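Local coordinates for ribokinase (Arabidopsis thaliana, PDB 6ILR), which catalyses the ATP- and magnesium-dependent phosphorylation of D-ribose at O-5, giving D-ribose 5-phosphate, at residues Thr255-Thr260 with Ser287-Val292. Numbering follows the deposited sequence.
Sequences TGAGDT and SLCVQV. With NA (sodium ion), chain F.
Cys289 pushes its thiol against the first turn of the helix that starts at Ala257, and most of the packing turns on this one side chain. With Cys289 SG anti to the backbone N (chi1 170°), the sulfur lies beside the backbone of Gly256 and 3.7 Å from Ala257 CA. Thr260 OG1 is 3.4 Å from Cys289 SG. Next to it, the methyl of Ala257 meets one branch of Val290, CB to CG1 at 3.7 Å.

Within each segment, hydrogen bonds set the local shape. The carbonyl O of Gly256, the N-cap residue, takes both the backbone N of Thr260 and its hydroxyl, OG1 standing 2.9 Å away and well above the carbonyl plane; the hydroxyl bond fixes the rotation of the Thr260 side chain, whose CB and CG2 face Cys289 CB. Gln291 NE2 folds back to Ser287 O at 3.0 Å, next to the type I turn of Cys289-Val292 that follows helix 275-289.

That turn presents Cys289 O and Val292 O to a sodium ion, at 2.7 and 2.8 Å; Asp253 O and Ser298 OG also bind it. The sodium occupies the site where potassium is predicted to bind, consistent with the monovalent-cation site of ribokinases. Gly256-Asp259 form the GAGD motif of PfkB kinases, at the helix N-terminus that in this family forms the anion hole; it ends in Asp259, the predicted proton acceptor, whose carboxylate is held by Asn44 and Gln45. Helix 41-51 touches Asp259 and Thr260, while helix 302-312 packs on Ser287 and Leu288.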
ATOM      1  N   THR B 255      17.064   4.858  -5.831  1.00 35.61           N
ATOM      2  CA  THR B 255      16.168   5.264  -4.753  1.00 38.46           C
ATOM      3  C   THR B 255      16.906   5.300  -3.411  1.00 37.49           C
ATOM      4  O   THR B 255      17.538   4.314  -3.013  1.00 38.84           O
ATOM      5  CB  THR B 255      14.949   4.319  -4.646  1.00 48.68           C
ATOM      6  OG1 THR B 255      14.249   4.290  -5.898  1.00 49.04           O
ATOM      7  CG2 THR B 255      14.007   4.790  -3.554  1.00 45.18           C
ATOM      8  N   GLY B 256      16.840   6.443  -2.731  1.00 34.91           N
ATOM      9  CA  GLY B 256      17.468   6.598  -1.429  1.00 33.81           C
ATOM     10  C   GLY B 256      18.924   7.056  -1.464  1.00 39.87           C
ATOM     11  O   GLY B 256      19.526   7.285  -0.420  1.00 34.99           O
ATOM     12  N   ALA B 257      19.499   7.197  -2.653  1.00 29.57           N
ATOM     13  CA  ALA B 257      20.910   7.574  -2.767  1.00 33.98           C
ATOM     14  C   ALA B 257      21.172   8.972  -2.208  1.00 30.13           C
ATOM     15  O   ALA B 257      22.169   9.201  -1.509  1.00 29.40           O
ATOM     16  CB  ALA B 257      21.375   7.496  -4.223  1.00 33.35           C
ATOM     17  N   GLY B 258      20.278   9.908  -2.521  1.00 29.39           N
ATOM     18  CA  GLY B 258      20.381  11.252  -1.984  1.00 33.69           C
ATOM     19  C   GLY B 258      20.313  11.222  -0.465  1.00 33.35           C
ATOM     20  O   GLY B 258      21.087  11.894   0.209  1.00 27.09           O
ATOM     21  N   ASP B 259      19.398  10.421   0.072  1.00 29.84           N
ATOM     22  CA  ASP B 259      19.283  10.247   1.520  1.00 26.01           C
ATOM     23  C   ASP B 259      20.529   9.642   2.138  1.00 29.86           C
ATOM     24  O   ASP B 259      20.983  10.099   3.177  1.00 28.16           O
ATOM     25  CB  ASP B 259      18.077   9.379   1.855  1.00 33.38           C
ATOM     26  CG  ASP B 259      16.779  10.040   1.467  1.00 43.46           C
ATOM     27  OD1 ASP B 259      16.664  11.270   1.685  1.00 38.61           O
ATOM     28  OD2 ASP B 259      15.899   9.340   0.924  1.00 34.39           O
ATOM     29  N   THR B 260      21.060   8.604   1.496  1.00 25.37           N
ATOM     30  CA  THR B 260      22.282   7.956   1.946  1.00 23.94           C
ATOM     31  C   THR B 260      23.427   8.959   1.963  1.00 28.52           C
ATOM     32  O   THR B 260      24.161   9.059   2.948  1.00 25.81           O
ATOM     33  CB  THR B 260      22.658   6.770   1.029  1.00 32.52           C
ATOM     34  OG1 THR B 260      21.579   5.826   0.995  1.00 33.02           O
ATOM     35  CG2 THR B 260      23.907   6.075   1.543  1.00 23.82           C
ATOM     36  N   SER B 287      27.528   5.394  -3.517  1.00 29.18           N
ATOM     37  CA  SER B 287      27.951   4.465  -4.561  1.00 36.03           C
ATOM     38  C   SER B 287      27.466   3.050  -4.262  1.00 29.46           C
ATOM     39  O   SER B 287      27.023   2.328  -5.164  1.00 30.05           O
ATOM     40  CB  SER B 287      29.479   4.473  -4.707  1.00 31.27           C
ATOM     41  OG  SER B 287      29.886   3.594  -5.748  1.00 39.50           O
ATOM     42  N   LEU B 288      27.551   2.651  -2.997  1.00 27.01           N
ATOM     43  CA  LEU B 288      27.087   1.319  -2.600  1.00 30.91           C
ATOM     44  C   LEU B 288      25.564   1.212  -2.614  1.00 32.76           C
ATOM     45  O   LEU B 288      25.006   0.196  -3.050  1.00 33.52           O
ATOM     46  CB  LEU B 288      27.617   0.967  -1.217  1.00 28.19           C
ATOM     47  CG  LEU B 288      29.128   0.759  -1.132  1.00 27.89           C
ATOM     48  CD1 LEU B 288      29.548   0.602   0.311  1.00 29.45           C
ATOM     49  CD2 LEU B 288      29.544  -0.474  -1.950  1.00 30.56           C
ATOM     50  N   CYS B 289      24.905   2.260  -2.119  1.00 29.66           N
ATOM     51  CA  CYS B 289      23.443   2.346  -2.085  1.00 31.13           C
ATOM     52  C   CYS B 289      22.806   1.984  -3.427  1.00 29.94           C
ATOM     53  O   CYS B 289      21.836   1.216  -3.475  1.00 36.99           O
ATOM     54  CB  CYS B 289      22.988   3.763  -1.672  1.00 29.83           C
ATOM     55  SG  CYS B 289      21.189   4.038  -1.880  1.00 52.19           S
ATOM     56  N   VAL B 290      23.342   2.528  -4.516  1.00 32.34           N
ATOM     57  CA  VAL B 290      22.664   2.403  -5.808  1.00 34.69           C
ATOM     58  C   VAL B 290      22.808   1.014  -6.438  1.00 45.74           C
ATOM     59  O   VAL B 290      22.227   0.745  -7.492  1.00 38.09           O
ATOM     60  CB  VAL B 290      23.174   3.458  -6.828  1.00 39.90           C
ATOM     61  CG1 VAL B 290      23.003   4.881  -6.275  1.00 31.60           C
ATOM     62  CG2 VAL B 290      24.626   3.195  -7.214  1.00 34.57           C
ATOM     63  N   GLN B 291      23.571   0.130  -5.805  1.00 36.10           N
ATOM     64  CA  GLN B 291      23.814  -1.184  -6.401  1.00 41.24           C
ATOM     65  C   GLN B 291      22.855  -2.252  -5.868  1.00 44.59           C
ATOM     66  O   GLN B 291      22.980  -3.425  -6.198  1.00 46.58           O
ATOM     67  CB  GLN B 291      25.275  -1.594  -6.176  1.00 33.64           C
ATOM     68  CG  GLN B 291      26.237  -0.452  -6.530  1.00 34.83           C
ATOM     69  CD  GLN B 291      27.677  -0.881  -6.674  1.00 47.63           C
ATOM     70  OE1 GLN B 291      27.972  -1.929  -7.246  1.00 41.80           O
ATOM     71  NE2 GLN B 291      28.586  -0.069  -6.151  1.00 36.13           N
ATOM     72  N   VAL B 292      21.885  -1.834  -5.062  1.00 39.59           N
ATOM     73  CA  VAL B 292      20.922  -2.750  -4.457  1.00 43.95           C
ATOM     74  C   VAL B 292      19.528  -2.139  -4.570  1.00 49.16           C
ATOM     75  O   VAL B 292      19.387  -0.918  -4.536  1.00 42.28           O
ATOM     76  CB  VAL B 292      21.285  -3.039  -2.980  1.00 42.03           C
ATOM     77  CG1 VAL B 292      20.202  -3.852  -2.278  1.00 38.35           C
ATOM     78  CG2 VAL B 292      22.640  -3.751  -2.893  1.00 41.60           C
TER
HETATM   79 NA    NA F 402      19.162   1.754  -3.669  1.00 38.72          NA